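Local atomic coordinates of periplasmic solute binding protein (Pectobacterium atrosepticum, PDB entry 4RY1), a protein that probably binds a sugar in the periplasm and delivers it to an ABC-type transporter, as extracellular solute-binding proteins of its family do. Residues Val217-Gln221 with Arg222-Ser226; Val161-Gly164 with Ala165-Leu169; Gly207-Lys210 with Lys211-Ser215. One frame throughout, in Å; residues are numbered along the deposited sequence.

Contact 1 (Val217-Gln221 with Arg222-Ser226); sequences VIPDQ and RYFSS
Pro219 meets two aromatic rings that follow it in the chain, and with it the loop after helix 199-214 turns into the short helix 221-225. Its CB lies over one face of the Tyr223 ring, 3.6 Å from the centroid and 24° off the ring normal, a CH-pi contact displaced toward the rim. The same proline reaches Phe224 with the rest of its ring: CG is 3.6 Å from Phe224 CZ, while Pro219 O sits at the edge of the phenyl group, near its plane. Phe224 in turn has Tyr223 CD1 over the centre of one face, so the three rings form a compact cluster.

Asp220 is the N-cap. With its CG held between the backbone N and the carbonyl carbon (chi1 73°), the carboxylate folds back over the start of the helix, and Asp220 OD1 accepts from Tyr223 N at 2.9 Å, met nearly along its C-O axis. Its own carbonyl takes the first helical bond, from Phe224 N to Asp220 O at 3.3 Å. The cap thus supplies an acceptor to an amide of the first helical turn.

Gln221 O is gripped twice by one residue: Ser225 N reaches it at 2.9 Å and Ser225 OG at 2.8 Å, from opposite faces of the carbonyl plane. The Gln221 side chain, bent at chi2, turns away, and its OE1 accepts from Gln382.

Asp385, near the end of helix 371-385, receives Gln221 N on its carboxylate and Arg222 NE on its carbonyl. Helix 199-214 lies against Ile218, Asp220 and Gln221, the loop residue Val161 touches Phe224, and Tyr157 meets Tyr223 edge-to-face.

Contact 2 (Val161-Gly164 with Ala165-Leu169); sequences VAQG and ASDVL
Gln163 and Asp167 lay their flat ends one over the other: the amide and carboxylate planes are stacked, only 25° apart, with Gln163 OE1 3.8 Å from Asp167 CG. The glutamine gets there with CG anti to its carbonyl carbon (chi1 -66°) and the chain extended beyond it, so that the amide passes over the acid. Nearer the backbone, Gln163 CB packs on Asp167 O at 3.5 Å. The carboxylate also serves its own chain: Asp167 OD1 accepts from Leu169 N at 2.9 Å, an Asx turn at the entry to helix 169-183, and the N-H comes from above the carboxylate plane, 40° out of it.

The valines cross at an angle through single methyl groups, Val161 CG1 to Val168 CG1 at 3.9 Å. The other branch of Val168, CG2, rests 3.6 Å from Gly164 O.

Between these pairs the backbone doubles back. Val161 to Gly164 make a type I beta turn, and Gly164, which closes it, has positive phi, a conformation that favours glycine. Ser166 N then bonds to Gln163 O at 3.0 Å. One water bridges the loop, accepting from Gln163 N and donating to Asp167 O.

Chemically, backbone bonds, a bridging water and the Asx turn satisfy polar atoms of the loop. The water serves an amide and a carbonyl that do not meet directly, and Gln221 NE2 takes up Gly164 O. The N-H donated to Asp167 and the nearby N-terminus of helix 169-183 would tend to stabilise the charged carboxylate.

Contact 3 (Gly207-Lys210 with Lys211-Ser215); sequences GFYK and KLVDS
The last two turns of helix 199-214 bring Lys210 and Asp214 together as an i to i+4 salt bridge on an exposed side. Lys210 NZ is 2.9 Å from Asp214 OD2 and approaches on the syn lone pair, the side of the other carboxylate oxygen. The lysine runs extended from CB through CE and then bends at chi4 (-70°), which swings the ammonium back to the acid; on the way Lys210 CG passes 3.6 Å from Asp214 OD2.

Beneath the bridge the backbone keeps regular alpha-helical i to i+4 bonding. Asp214 N donates to Lys210 O at 2.8 Å, and Val213 N donates to Tyr209 O at 3.1 Å. One turn earlier in the pattern, Lys211 N bonds to Gly207 O and Leu212 N to Phe208 O.

The other sides of the helix carry aromatic and aliphatic pairs at the same spacing. Val213 CG2 presses against the far end of the tyrosine, 3.6 Å from Tyr209 CZ and 3.7 Å from Tyr209 OH, a hydroxyl hydrogen-bonded to Asp385. Leu212 CD1 comes obliquely to Phe208 CE2 at 3.7 Å, and that phenyl ring is also stacked on Tyr178 and met edge-to-face by Trp138.

Where the helix stops, Lys211 O takes Ser215 N and Ser215 OG, each at 2.9 Å, from opposite faces of its plane, while the Lys211 side chain makes a cation-pi contact with Phe142.

In the fold
Along the chain the order is contact 2, contact 3, contact 1, and all three lie on the same side of the chain's centre. Contact 1 is the middle piece: its centre is about 10 Å from that of contact 2 and about 12 Å from that of contact 3. Contacts 2 and 3 do not touch, their nearest atoms being about 5 Å apart. Helix 221-225 packs on the 161-169 loop, and the loop before it packs on helix 199-214. Helix 371-385 joins in too, with Asp385 bonding both Tyr209 and Gln221 and other residues holding the 161-169 loop. Contact 1 thus bridges the loop of contact 2 and the helix end of contact 3, with helix 371-385 bonded to residues of all three.

Contact 1 (Val217-Gln221 with Arg222-Ser226)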
loop_
_atom_site.group_PDB
_atom_site.type_symbol
_atom_site.label_atom_id
_atom_site.label_comp_id
_atom_site.label_asym_id
_atom_site.label_seq_id
_atom_site.Cartn_x
_atom_site.Cartn_y
_atom_site.Cartn_z
ATOM N N VAL A 217 10.453 11.810 -16.501
ATOM C CA VAL A 217 10.620 10.719 -15.527
ATOM C C VAL A 217 9.391 9.813 -15.514
ATOM O O VAL A 217 9.507 8.600 -15.520
ATOM C CB VAL A 217 10.924 11.236 -14.113
ATOM C CG1 VAL A 217 11.048 10.063 -13.146
ATOM C CG2 VAL A 217 12.232 11.994 -14.120
ATOM N N ILE A 218 8.226 10.441 -15.473
ATOM C CA ILE A 218 6.947 9.745 -15.558
ATOM C C ILE A 218 6.129 10.286 -16.722
ATOM O O ILE A 218 6.280 11.440 -17.097
ATOM C CB ILE A 218 6.105 9.900 -14.267
ATOM C CG1 ILE A 218 5.590 11.327 -14.089
ATOM C CG2 ILE A 218 6.877 9.394 -13.044
ATOM C CD1 ILE A 218 4.752 11.518 -12.848
ATOM N N PRO A 219 5.236 9.466 -17.291
ATOM C CA PRO A 219 4.281 10.020 -18.248
ATOM C C PRO A 219 3.226 10.866 -17.572
ATOM O O PRO A 219 2.969 10.708 -16.379
ATOM C CB PRO A 219 3.603 8.787 -18.848
ATOM C CG PRO A 219 4.444 7.623 -18.439
ATOM C CD PRO A 219 5.005 8.030 -17.096
ATOM N N ASP A 220 2.601 11.739 -18.347
ATOM C CA ASP A 220 1.560 12.616 -17.827
ATOM C C ASP A 220 0.197 11.936 -17.796
ATOM O O ASP A 220 0.057 10.768 -18.168
ATOM C CB ASP A 220 1.559 13.957 -18.583
ATOM C CG ASP A 220 1.011 13.860 -19.988
ATOM O OD1 ASP A 220 0.533 12.788 -20.402
ATOM O OD2 ASP A 220 1.081 14.885 -20.690
ATOM N N GLN A 221 -0.810 12.664 -17.343
ATOM C CA GLN A 221 -2.133 12.062 -17.192
ATOM C C GLN A 221 -2.855 11.872 -18.537
ATOM O O GLN A 221 -3.771 11.043 -18.635
ATOM C CB GLN A 221 -3.000 12.831 -16.209
ATOM C CG GLN A 221 -2.499 12.700 -14.788
ATOM C CD GLN A 221 -2.917 11.373 -14.214
ATOM O OE1 GLN A 221 -4.107 11.155 -13.983
ATOM N NE2 GLN A 221 -1.966 10.474 -14.004
ATOM N N ARG A 222 -2.451 12.627 -19.562
ATOM C CA ARG A 222 -2.956 12.395 -20.926
ATOM C C ARG A 222 -2.532 11.002 -21.419
ATOM O O ARG A 222 -3.337 10.239 -21.968
ATOM C CB ARG A 222 -2.452 13.455 -21.901
ATOM C CG ARG A 222 -2.942 14.874 -21.622
ATOM C CD ARG A 222 -2.367 15.810 -22.662
ATOM N NE ARG A 222 -2.886 17.170 -22.647
ATOM C CZ ARG A 222 -3.963 17.596 -23.311
ATOM N NH1 ARG A 222 -4.736 16.766 -24.008
ATOM N NH2 ARG A 222 -4.291 18.876 -23.233
ATOM N N TYR A 223 -1.281 10.664 -21.151
ATOM C CA TYR A 223 -0.742 9.342 -21.510
ATOM C C TYR A 223 -1.576 8.252 -20.828
ATOM O O TYR A 223 -2.053 7.324 -21.462
ATOM C CB TYR A 223 0.725 9.239 -21.108
ATOM C CG TYR A 223 1.381 7.902 -21.263
ATOM C CD1 TYR A 223 1.172 6.902 -20.317
ATOM C CD2 TYR A 223 2.265 7.649 -22.287
ATOM C CE1 TYR A 223 1.816 5.674 -20.404
ATOM C CE2 TYR A 223 2.912 6.423 -22.390
ATOM C CZ TYR A 223 2.679 5.427 -21.445
ATOM O OH TYR A 223 3.323 4.201 -21.506
ATOM N N PHE A 224 -1.743 8.360 -19.519
ATOM C CA PHE A 224 -2.454 7.296 -18.796
ATOM C C PHE A 224 -3.926 7.223 -19.199
ATOM O O PHE A 224 -4.490 6.128 -19.321
ATOM C CB PHE A 224 -2.226 7.374 -17.287
ATOM C CG PHE A 224 -0.835 6.957 -16.920
ATOM C CD1 PHE A 224 -0.463 5.620 -17.009
ATOM C CD2 PHE A 224 0.129 7.901 -16.588
ATOM C CE1 PHE A 224 0.842 5.232 -16.745
ATOM C CE2 PHE A 224 1.427 7.512 -16.298
ATOM C CZ PHE A 224 1.792 6.183 -16.406
ATOM N N SER A 225 -4.532 8.372 -19.470
ATOM C CA SER A 225 -5.925 8.399 -19.893
ATOM C C SER A 225 -6.141 7.656 -21.192
ATOM O O SER A 225 -7.230 7.119 -21.410
ATOM C CB SER A 225 -6.424 9.823 -20.019
ATOM O OG SER A 225 -6.494 10.439 -18.737
ATOM N N SER A 226 -5.100 7.602 -22.033
ATOM C CA SER A 226 -5.177 6.920 -23.332
ATOM C C SER A 226 -5.398 5.421 -23.170
ATOM O O SER A 226 -5.784 4.755 -24.117
ATOM C CB SER A 226 -3.960 7.196 -24.233
ATOM O OG SER A 226 -2.826 6.426 -23.866
#

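Contact 2 (Val161-Gly164 with Ala165-Leu169)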
loop_
_atom_site.group_PDB
_atom_site.type_symbol
_atom_site.label_atom_id
_atom_site.label_comp_id
_atom_site.label_asym_id
_atom_site.label_seq_id
_atom_site.Cartn_x
_atom_site.Cartn_y
_atom_site.Cartn_z
ATOM N N VAL A 161 3.109 5.245 -13.267
ATOM C CA VAL A 161 2.147 5.672 -12.288
ATOM C C VAL A 161 1.229 4.474 -12.119
ATOM O O VAL A 161 0.580 4.044 -13.070
ATOM C CB VAL A 161 1.375 6.908 -12.771
ATOM C CG1 VAL A 161 0.309 7.338 -11.777
ATOM C CG2 VAL A 161 2.344 8.071 -13.015
ATOM N N ALA A 162 1.230 3.908 -10.915
ATOM C CA ALA A 162 0.742 2.558 -10.661
ATOM C C ALA A 162 -0.742 2.334 -10.963
ATOM O O ALA A 162 -1.136 1.217 -11.319
ATOM C CB ALA A 162 1.049 2.190 -9.219
ATOM N N GLN A 163 -1.549 3.371 -10.798
ATOM C CA GLN A 163 -2.990 3.304 -11.097
ATOM C C GLN A 163 -3.391 4.361 -12.131
ATOM O O GLN A 163 -4.560 4.720 -12.255
ATOM C CB GLN A 163 -3.800 3.388 -9.798
ATOM C CG GLN A 163 -3.576 2.180 -8.888
ATOM C CD GLN A 163 -4.412 2.169 -7.625
ATOM O OE1 GLN A 163 -5.581 2.529 -7.638
ATOM N NE2 GLN A 163 -3.822 1.707 -6.529
ATOM N N GLY A 164 -2.402 4.822 -12.898
ATOM C CA GLY A 164 -2.660 5.612 -14.114
ATOM C C GLY A 164 -3.407 6.902 -13.831
ATOM O O GLY A 164 -2.987 7.711 -13.002
ATOM N N ALA A 165 -4.527 7.073 -14.533
ATOM C CA ALA A 165 -5.399 8.248 -14.396
ATOM C C ALA A 165 -6.540 8.021 -13.403
ATOM O O ALA A 165 -7.336 8.917 -13.167
ATOM C CB ALA A 165 -5.949 8.665 -15.742
ATOM N N SER A 166 -6.619 6.825 -12.826
ATOM C CA SER A 166 -7.655 6.505 -11.839
ATOM C C SER A 166 -7.342 7.098 -10.464
ATOM O O SER A 166 -8.236 7.559 -9.747
ATOM C CB SER A 166 -7.855 4.983 -11.739
ATOM O OG SER A 166 -8.380 4.487 -12.959
ATOM N N ASP A 167 -6.069 7.079 -10.097
ATOM C CA ASP A 167 -5.642 7.460 -8.761
ATOM C C ASP A 167 -4.138 7.672 -8.850
ATOM O O ASP A 167 -3.460 6.893 -9.508
ATOM C CB ASP A 167 -6.120 6.311 -7.844
ATOM C CG ASP A 167 -5.360 6.126 -6.558
ATOM O OD1 ASP A 167 -4.130 6.247 -6.494
ATOM O OD2 ASP A 167 -6.072 5.765 -5.582
ATOM N N VAL A 168 -3.628 8.749 -8.245
ATOM C CA VAL A 168 -2.189 9.050 -8.283
ATOM C C VAL A 168 -1.636 9.138 -6.847
ATOM O O VAL A 168 -0.761 9.923 -6.513
ATOM C CB VAL A 168 -1.848 10.271 -9.164
ATOM C CG1 VAL A 168 -0.339 10.342 -9.431
ATOM C CG2 VAL A 168 -2.635 10.181 -10.472
ATOM N N LEU A 169 -2.130 8.259 -5.993
ATOM C CA LEU A 169 -1.636 8.196 -4.616
ATOM C C LEU A 169 -0.149 7.853 -4.570
ATOM O O LEU A 169 0.586 8.336 -3.704
ATOM C CB LEU A 169 -2.410 7.152 -3.810
ATOM C CG LEU A 169 -1.921 6.855 -2.383
ATOM C CD1 LEU A 169 -1.920 8.084 -1.497
ATOM C CD2 LEU A 169 -2.751 5.765 -1.736
HETATM O O HOH W 1 -1.082 5.635 -9.293
HETATM O O HOH W 2 -6.531 2.645 -14.052
#

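Contact 3 (Gly207-Lys210 with Lys211-Ser215)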
loop_
_atom_site.group_PDB
_atom_site.type_symbol
_atom_site.label_atom_id
_atom_site.label_comp_id
_atom_site.label_asym_id
_atom_site.label_seq_id
_atom_site.Cartn_x
_atom_site.Cartn_y
_atom_site.Cartn_z
ATOM N N GLY A 207 4.932 21.396 -7.775
ATOM C CA GLY A 207 6.133 21.622 -8.597
ATOM C C GLY A 207 6.963 20.358 -8.813
ATOM O O GLY A 207 7.541 20.149 -9.867
ATOM N N PHE A 208 7.021 19.521 -7.781
ATOM C CA PHE A 208 7.739 18.238 -7.813
ATOM C C PHE A 208 7.101 17.313 -8.875
ATOM O O PHE A 208 7.805 16.708 -9.703
ATOM C CB PHE A 208 7.703 17.639 -6.411
ATOM C CG PHE A 208 8.277 16.245 -6.297
ATOM C CD1 PHE A 208 9.633 16.043 -6.096
ATOM C CD2 PHE A 208 7.448 15.131 -6.348
ATOM C CE1 PHE A 208 10.154 14.770 -5.963
ATOM C CE2 PHE A 208 7.969 13.857 -6.211
ATOM C CZ PHE A 208 9.315 13.669 -6.017
ATOM N N TYR A 209 5.770 17.237 -8.865
ATOM C CA TYR A 209 5.031 16.526 -9.920
ATOM C C TYR A 209 5.343 17.073 -11.335
ATOM O O TYR A 209 5.674 16.330 -12.262
ATOM C CB TYR A 209 3.518 16.554 -9.667
ATOM C CG TYR A 209 2.796 15.854 -10.791
ATOM C CD1 TYR A 209 2.713 14.472 -10.827
ATOM C CD2 TYR A 209 2.244 16.566 -11.847
ATOM C CE1 TYR A 209 2.083 13.816 -11.865
ATOM C CE2 TYR A 209 1.624 15.923 -12.890
ATOM C CZ TYR A 209 1.528 14.543 -12.894
ATOM O OH TYR A 209 0.918 13.909 -13.952
ATOM N N LYS A 210 5.264 18.393 -11.464
ATOM C CA LYS A 210 5.441 19.042 -12.752
ATOM C C LYS A 210 6.854 18.731 -13.246
ATOM O O LYS A 210 7.071 18.449 -14.425
ATOM C CB LYS A 210 5.176 20.540 -12.609
ATOM C CG LYS A 210 4.959 21.286 -13.918
ATOM C CD LYS A 210 5.135 22.788 -13.743
ATOM C CE LYS A 210 4.755 23.562 -14.998
ATOM N NZ LYS A 210 5.694 23.377 -16.145
ATOM N N LYS A 211 7.815 18.728 -12.330
ATOM C CA LYS A 211 9.189 18.372 -12.687
ATOM C C LYS A 211 9.341 16.931 -13.168
ATOM O O LYS A 211 10.075 16.655 -14.087
ATOM C CB LYS A 211 10.166 18.631 -11.538
ATOM C CG LYS A 211 11.611 18.621 -12.030
ATOM C CD LYS A 211 12.574 19.122 -10.973
ATOM C CE LYS A 211 13.992 19.183 -11.514
ATOM N NZ LYS A 211 14.945 19.628 -10.463
ATOM N N LEU A 212 8.656 16.004 -12.518
ATOM C CA LEU A 212 8.703 14.612 -12.947
ATOM C C LEU A 212 8.216 14.475 -14.396
ATOM O O LEU A 212 8.827 13.779 -15.203
ATOM C CB LEU A 212 7.854 13.746 -12.009
ATOM C CG LEU A 212 8.388 13.532 -10.585
ATOM C CD1 LEU A 212 7.321 12.892 -9.723
ATOM C CD2 LEU A 212 9.621 12.655 -10.589
ATOM N N VAL A 213 7.117 15.165 -14.693
ATOM C CA VAL A 213 6.553 15.160 -16.039
ATOM C C VAL A 213 7.458 15.878 -17.054
ATOM O O VAL A 213 7.828 15.311 -18.098
ATOM C CB VAL A 213 5.141 15.749 -16.066
ATOM C CG1 VAL A 213 4.664 15.925 -17.493
ATOM C CG2 VAL A 213 4.193 14.808 -15.335
ATOM N N ASP A 214 7.813 17.118 -16.742
ATOM C CA ASP A 214 8.627 17.939 -17.650
ATOM C C ASP A 214 9.990 17.286 -17.957
ATOM O O ASP A 214 10.519 17.411 -19.076
ATOM C CB ASP A 214 8.828 19.342 -17.070
ATOM C CG ASP A 214 7.553 20.183 -17.064
ATOM O OD1 ASP A 214 6.544 19.819 -17.709
ATOM O OD2 ASP A 214 7.576 21.248 -16.406
ATOM N N SER A 215 10.542 16.575 -16.974
ATOM C CA SER A 215 11.817 15.831 -17.113
ATOM C C SER A 215 11.726 14.440 -17.780
ATOM O O SER A 215 12.734 13.755 -17.906
ATOM C CB SER A 215 12.512 15.647 -15.751
ATOM O OG SER A 215 12.793 16.879 -15.117
#